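Local structure of apical membrane antigen 1 (Toxoplasma gondii, 3ZLE) at residues A[239-253]-A[306-320]. The protein probably takes part in host-cell invasion by the sporozoite stage of the parasite, as a member of the apicomplexan AMA1 family. Sequence-based numbering, arbitrary orientation.
Sequences FDTKTSVQSDQATNK and FYLEKESGETICAIF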
loop_
_atom_site.group_PDB
_atom_site.type_symbol
_atom_site.label_atom_id
_atom_site.label_comp_id
_atom_site.label_asym_id
_atom_site.label_seq_id
_atom_site.Cartn_x
_atom_site.Cartn_y
_atom_site.Cartn_z
ATOM N N PHE A 239 -12.391 12.911 -10.549
ATOM C CA PHE A 239 -12.416 11.729 -11.381
ATOM C C PHE A 239 -13.689 10.934 -11.161
ATOM O O PHE A 239 -14.073 10.653 -10.026
ATOM C CB PHE A 239 -11.211 10.860 -11.066
ATOM C CG PHE A 239 -9.914 11.508 -11.402
ATOM C CD1 PHE A 239 -9.265 12.307 -10.477
ATOM C CD2 PHE A 239 -9.332 11.314 -12.641
ATOM C CE1 PHE A 239 -8.091 12.963 -10.810
ATOM C CE2 PHE A 239 -8.198 12.007 -13.001
ATOM C CZ PHE A 239 -7.562 12.818 -12.068
ATOM N N ASP A 240 -14.257 10.453 -12.260
ATOM C CA ASP A 240 -15.524 9.741 -12.241
ATOM C C ASP A 240 -15.525 8.716 -13.364
ATOM O O ASP A 240 -14.479 8.295 -13.824
ATOM C CB ASP A 240 -16.661 10.720 -12.470
ATOM C CG ASP A 240 -16.459 11.542 -13.727
ATOM O OD1 ASP A 240 -15.616 11.151 -14.593
ATOM O OD2 ASP A 240 -17.162 12.552 -13.862
ATOM N N THR A 241 -16.716 8.320 -13.800
ATOM C CA THR A 241 -16.852 7.387 -14.912
ATOM C C THR A 241 -16.075 7.832 -16.182
ATOM O O THR A 241 -15.380 7.027 -16.810
ATOM C CB THR A 241 -18.341 7.131 -15.227
ATOM O OG1 THR A 241 -19.069 8.356 -15.060
ATOM C CG2 THR A 241 -18.924 6.073 -14.245
ATOM N N LYS A 242 -16.084 9.129 -16.471
ATOM C CA LYS A 242 -15.477 9.633 -17.697
ATOM C C LYS A 242 -13.976 9.354 -17.765
ATOM O O LYS A 242 -13.449 8.994 -18.813
ATOM C CB LYS A 242 -15.745 11.136 -17.860
ATOM C CG LYS A 242 -17.098 11.483 -18.481
ATOM C CD LYS A 242 -17.481 10.542 -19.632
ATOM C CE LYS A 242 -16.349 10.341 -20.646
ATOM N NZ LYS A 242 -15.767 11.618 -21.158
ATOM N N THR A 243 -13.301 9.487 -16.625
ATOM C CA THR A 243 -11.850 9.623 -16.596
ATOM C C THR A 243 -11.238 8.517 -15.741
ATOM O O THR A 243 -10.186 8.696 -15.129
ATOM C CB THR A 243 -11.460 10.965 -15.974
ATOM O OG1 THR A 243 -12.343 11.248 -14.876
ATOM C CG2 THR A 243 -11.575 12.090 -16.989
ATOM N N SER A 244 -11.899 7.371 -15.687
ATOM C CA SER A 244 -11.415 6.299 -14.863
ATOM C C SER A 244 -11.177 5.005 -15.614
ATOM O O SER A 244 -11.614 4.827 -16.732
ATOM C CB SER A 244 -12.333 6.102 -13.645
ATOM O OG SER A 244 -12.289 7.281 -12.821
ATOM N N VAL A 245 -10.417 4.129 -14.996
ATOM C CA VAL A 245 -10.014 2.877 -15.591
ATOM C C VAL A 245 -11.107 1.823 -15.313
ATOM O O VAL A 245 -11.348 0.918 -16.126
ATOM C CB VAL A 245 -8.649 2.465 -14.984
ATOM C CG1 VAL A 245 -8.664 1.058 -14.397
ATOM C CG2 VAL A 245 -7.514 2.699 -15.978
ATOM N N GLN A 246 -11.811 1.980 -14.192
ATOM C CA GLN A 246 -13.049 1.218 -13.963
ATOM C C GLN A 246 -13.870 1.975 -12.952
ATOM O O GLN A 246 -13.351 2.774 -12.214
ATOM C CB GLN A 246 -12.752 -0.191 -13.469
ATOM C CG GLN A 246 -12.320 -0.261 -12.007
ATOM C CD GLN A 246 -12.152 -1.686 -11.499
ATOM O OE1 GLN A 246 -11.156 -2.347 -11.788
ATOM N NE2 GLN A 246 -13.049 -2.104 -10.619
ATOM N N SER A 247 -15.176 1.780 -12.989
ATOM C CA SER A 247 -16.077 2.519 -12.139
ATOM C C SER A 247 -17.335 1.709 -11.981
ATOM O O SER A 247 -18.403 2.134 -12.357
ATOM C CB SER A 247 -16.417 3.882 -12.741
ATOM O OG SER A 247 -16.721 3.783 -14.125
ATOM N N ASP A 248 -17.187 0.511 -11.453
ATOM C CA ASP A 248 -18.326 -0.303 -11.165
ATOM C C ASP A 248 -18.916 0.094 -9.811
ATOM O O ASP A 248 -18.366 0.930 -9.112
ATOM C CB ASP A 248 -17.937 -1.779 -11.182
ATOM C CG ASP A 248 -17.359 -2.218 -12.519
ATOM O OD1 ASP A 248 -17.673 -1.593 -13.570
ATOM O OD2 ASP A 248 -16.618 -3.220 -12.530
ATOM N N GLN A 249 -20.109 -0.402 -9.531
ATOM C CA GLN A 249 -20.775 -0.144 -8.288
ATOM C C GLN A 249 -20.008 -0.871 -7.170
ATOM O O GLN A 249 -19.412 -1.914 -7.392
ATOM C CB GLN A 249 -22.232 -0.635 -8.387
ATOM C CG GLN A 249 -23.019 -0.594 -7.092
ATOM C CD GLN A 249 -23.039 -1.929 -6.368
ATOM O OE1 GLN A 249 -22.660 -2.959 -6.922
ATOM N NE2 GLN A 249 -23.505 -1.917 -5.128
ATOM N N ALA A 250 -20.043 -0.331 -5.967
ATOM C CA ALA A 250 -19.561 -1.073 -4.794
ATOM C C ALA A 250 -20.644 -1.054 -3.741
ATOM O O ALA A 250 -21.349 -0.058 -3.598
ATOM C CB ALA A 250 -18.282 -0.442 -4.251
ATOM N N THR A 251 -20.745 -2.126 -2.964
ATOM C CA THR A 251 -21.807 -2.229 -1.969
ATOM C C THR A 251 -21.550 -1.256 -0.844
ATOM O O THR A 251 -22.478 -0.636 -0.323
ATOM C CB THR A 251 -21.879 -3.636 -1.364
ATOM O OG1 THR A 251 -21.675 -4.613 -2.391
ATOM C CG2 THR A 251 -23.243 -3.857 -0.682
ATOM N N ASN A 252 -20.276 -1.105 -0.483
ATOM C CA ASN A 252 -19.893 -0.150 0.549
ATOM C C ASN A 252 -18.426 0.251 0.426
ATOM O O ASN A 252 -17.670 -0.349 -0.314
ATOM C CB ASN A 252 -20.177 -0.705 1.946
ATOM C CG ASN A 252 -19.504 -2.037 2.184
ATOM O OD1 ASN A 252 -18.325 -2.202 1.907
ATOM N ND2 ASN A 252 -20.284 -3.024 2.591
ATOM N N LYS A 253 -18.071 1.327 1.101
ATOM C CA LYS A 253 -16.842 2.030 0.830
ATOM C C LYS A 253 -15.594 1.170 1.115
ATOM O O LYS A 253 -14.670 1.130 0.318
ATOM C CB LYS A 253 -16.828 3.349 1.607
ATOM C CG LYS A 253 -16.744 3.216 3.121
ATOM C CD LYS A 253 -17.131 4.557 3.748
ATOM C CE LYS A 253 -17.165 4.554 5.265
ATOM N NZ LYS A 253 -17.363 5.993 5.695
ATOM N N PHE A 306 -14.727 7.075 -4.129
ATOM C CA PHE A 306 -15.983 6.435 -3.733
ATOM C C PHE A 306 -17.114 7.463 -3.566
ATOM O O PHE A 306 -17.056 8.333 -2.691
ATOM C CB PHE A 306 -15.812 5.666 -2.442
ATOM C CG PHE A 306 -17.103 5.111 -1.908
ATOM C CD1 PHE A 306 -17.597 3.894 -2.361
ATOM C CD2 PHE A 306 -17.885 5.861 -1.051
ATOM C CE1 PHE A 306 -18.751 3.367 -1.830
ATOM C CE2 PHE A 306 -19.074 5.354 -0.542
ATOM C CZ PHE A 306 -19.491 4.096 -0.905
ATOM N N TYR A 307 -18.131 7.399 -4.430
ATOM C CA TYR A 307 -19.215 8.385 -4.324
ATOM C C TYR A 307 -20.570 7.870 -4.734
ATOM O O TYR A 307 -20.703 6.780 -5.289
ATOM C CB TYR A 307 -18.866 9.655 -5.102
ATOM C CG TYR A 307 -18.702 9.417 -6.581
ATOM C CD1 TYR A 307 -17.561 8.824 -7.080
ATOM C CD2 TYR A 307 -19.745 9.684 -7.465
ATOM C CE1 TYR A 307 -17.417 8.593 -8.437
ATOM C CE2 TYR A 307 -19.612 9.474 -8.814
ATOM C CZ TYR A 307 -18.444 8.930 -9.297
ATOM O OH TYR A 307 -18.327 8.706 -10.645
ATOM N N LEU A 308 -21.588 8.612 -4.339
ATOM C CA LEU A 308 -22.951 8.333 -4.697
ATOM C C LEU A 308 -23.227 9.084 -5.989
ATOM O O LEU A 308 -23.127 10.300 -6.016
ATOM C CB LEU A 308 -23.869 8.846 -3.581
ATOM C CG LEU A 308 -25.390 8.882 -3.813
ATOM C CD1 LEU A 308 -25.903 7.523 -4.251
ATOM C CD2 LEU A 308 -26.094 9.324 -2.541
ATOM N N GLU A 309 -23.406 8.344 -7.089
ATOM C CA GLU A 309 -23.801 8.949 -8.366
ATOM C C GLU A 309 -25.183 9.579 -8.272
ATOM O O GLU A 309 -26.179 8.880 -8.064
ATOM C CB GLU A 309 -23.781 7.914 -9.476
ATOM C CG GLU A 309 -23.669 8.514 -10.858
ATOM C CD GLU A 309 -22.742 7.722 -11.756
ATOM O OE1 GLU A 309 -23.093 6.575 -12.102
ATOM O OE2 GLU A 309 -21.648 8.242 -12.093
ATOM N N LYS A 310 -25.224 10.910 -8.352
ATOM C CA LYS A 310 -26.458 11.676 -8.165
ATOM C C LYS A 310 -27.498 11.208 -9.174
ATOM O O LYS A 310 -28.705 11.230 -8.903
ATOM C CB LYS A 310 -26.182 13.174 -8.357
ATOM C CG LYS A 310 -27.218 14.099 -7.723
ATOM C CD LYS A 310 -27.743 15.130 -8.726
ATOM C CE LYS A 310 -26.803 16.323 -8.887
ATOM N NZ LYS A 310 -27.388 17.402 -9.748
ATOM N N GLU A 311 -27.004 10.695 -10.295
ATOM C CA GLU A 311 -27.824 10.404 -11.458
ATOM C C GLU A 311 -28.576 9.081 -11.324
ATOM O O GLU A 311 -29.663 8.929 -11.885
ATOM C CB GLU A 311 -26.941 10.374 -12.696
ATOM C CG GLU A 311 -25.535 10.899 -12.425
ATOM C CD GLU A 311 -24.743 11.139 -13.695
ATOM O OE1 GLU A 311 -24.744 10.246 -14.573
ATOM O OE2 GLU A 311 -24.112 12.217 -13.808
ATOM N N SER A 312 -28.012 8.137 -10.566
ATOM C CA SER A 312 -28.450 6.729 -10.643
ATOM C C SER A 312 -28.680 6.035 -9.300
ATOM O O SER A 312 -28.880 4.819 -9.254
ATOM C CB SER A 312 -27.458 5.907 -11.459
ATOM O OG SER A 312 -26.270 5.686 -10.726
ATOM N N GLY A 313 -28.622 6.792 -8.212
ATOM C CA GLY A 313 -28.746 6.219 -6.869
ATOM C C GLY A 313 -27.736 5.143 -6.453
ATOM O O GLY A 313 -27.900 4.510 -5.407
ATOM N N GLU A 314 -26.687 4.943 -7.240
ATOM C CA GLU A 314 -25.700 3.902 -6.923
ATOM C C GLU A 314 -24.354 4.452 -6.373
ATOM O O GLU A 314 -23.872 5.517 -6.802
ATOM C CB GLU A 314 -25.467 3.009 -8.140
ATOM C CG GLU A 314 -26.284 1.722 -8.138
ATOM C CD GLU A 314 -25.827 0.747 -9.213
ATOM O OE1 GLU A 314 -25.683 1.173 -10.380
ATOM O OE2 GLU A 314 -25.589 -0.438 -8.892
ATOM N N THR A 315 -23.798 3.763 -5.372
ATOM C CA THR A 315 -22.413 3.997 -4.992
ATOM C C THR A 315 -21.405 3.401 -5.969
ATOM O O THR A 315 -21.400 2.199 -6.259
ATOM C CB THR A 315 -22.083 3.583 -3.539
ATOM O OG1 THR A 315 -22.296 2.199 -3.376
ATOM C CG2 THR A 315 -22.934 4.364 -2.523
ATOM N N ILE A 316 -20.508 4.260 -6.422
ATOM C CA ILE A 316 -19.532 3.917 -7.455
ATOM C C ILE A 316 -18.118 3.897 -6.825
ATOM O O ILE A 316 -17.770 4.799 -6.090
ATOM C CB ILE A 316 -19.590 5.011 -8.553
ATOM C CG1 ILE A 316 -21.010 5.113 -9.126
ATOM C CG2 ILE A 316 -18.595 4.756 -9.671
ATOM C CD1 ILE A 316 -21.621 3.772 -9.523
ATOM N N CYS A 317 -17.321 2.876 -7.141
ATOM C CA CYS A 317 -15.866 2.905 -6.936
ATOM C C CYS A 317 -15.161 3.216 -8.254
ATOM O O CYS A 317 -15.037 2.338 -9.126
ATOM C CB CYS A 317 -15.402 1.555 -6.478
ATOM S SG CYS A 317 -13.711 1.521 -5.879
ATOM N N ALA A 318 -14.767 4.466 -8.439
ATOM C CA ALA A 318 -14.132 4.910 -9.702
ATOM C C ALA A 318 -12.629 4.925 -9.536
ATOM O O ALA A 318 -12.062 5.848 -8.928
ATOM C CB ALA A 318 -14.620 6.296 -10.103
ATOM N N ILE A 319 -11.988 3.906 -10.076
ATOM C CA ILE A 319 -10.558 3.756 -9.946
ATOM C C ILE A 319 -9.812 4.393 -11.117
ATOM O O ILE A 319 -10.095 4.130 -12.276
ATOM C CB ILE A 319 -10.208 2.296 -9.887
ATOM C CG1 ILE A 319 -10.682 1.700 -8.558
ATOM C CG2 ILE A 319 -8.740 2.078 -10.201
ATOM C CD1 ILE A 319 -10.778 0.189 -8.589
ATOM N N PHE A 320 -8.832 5.214 -10.817
ATOM C CA PHE A 320 -8.193 5.949 -11.895
ATOM C C PHE A 320 -6.692 5.885 -11.772
ATOM O O PHE A 320 -6.164 5.482 -10.736
ATOM C CB PHE A 320 -8.686 7.390 -11.940
ATOM C CG PHE A 320 -8.350 8.189 -10.695
ATOM C CD1 PHE A 320 -9.189 8.152 -9.571
ATOM C CD2 PHE A 320 -7.258 9.058 -10.683
ATOM C CE1 PHE A 320 -8.940 8.943 -8.474
ATOM C CE2 PHE A 320 -6.956 9.806 -9.553
ATOM C CZ PHE A 320 -7.788 9.726 -8.434
HETATM O O HOH W 1 -15.068 -0.168 -9.652
#
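A classic beta bulge, in which Val245 and Gln246 both face Ile319, starts the pairing of edge strand 246-249 with strand 315-320 in a four-stranded antiparallel sheet of the AMA1 ectodomain. Two donors converge on Ile319 O: Val245 N at 2.7 Å, nearly in line with the carbonyl, and Gln246 N, weakly. Gln246 O in turn accepts from Ile319 N at 2.8 Å. The antiparallel pairing continues through Cys317 N to Asp248 O and Ala250 N to Thr315 O. One water links Asp248 N to Cys317 O across the strands and also takes the Gln246 NE2 hydrogen. With CG between its backbone N and carbonyl carbon (chi1 75°) and the chain extended beyond (chi2 175°), Gln246 runs alongside Ile319, and Gln246 CD lies 3.7 Å from Ile319 CD1. Cys317 is disulfide-bonded to Cys256, tying the sheet to helix 253-262. Aromatic contacts flank the pairing. Phe239 and Phe320 form an offset stack, centroids 3.9 Å apart and planes at 3°; Trp303 also meets Phe320. Toward the other end, Lys253 NZ forms a salt bridge with Glu344, while Lys253 CB sits over the Phe306 face, 3.6 Å from the ring centroid and close to its normal.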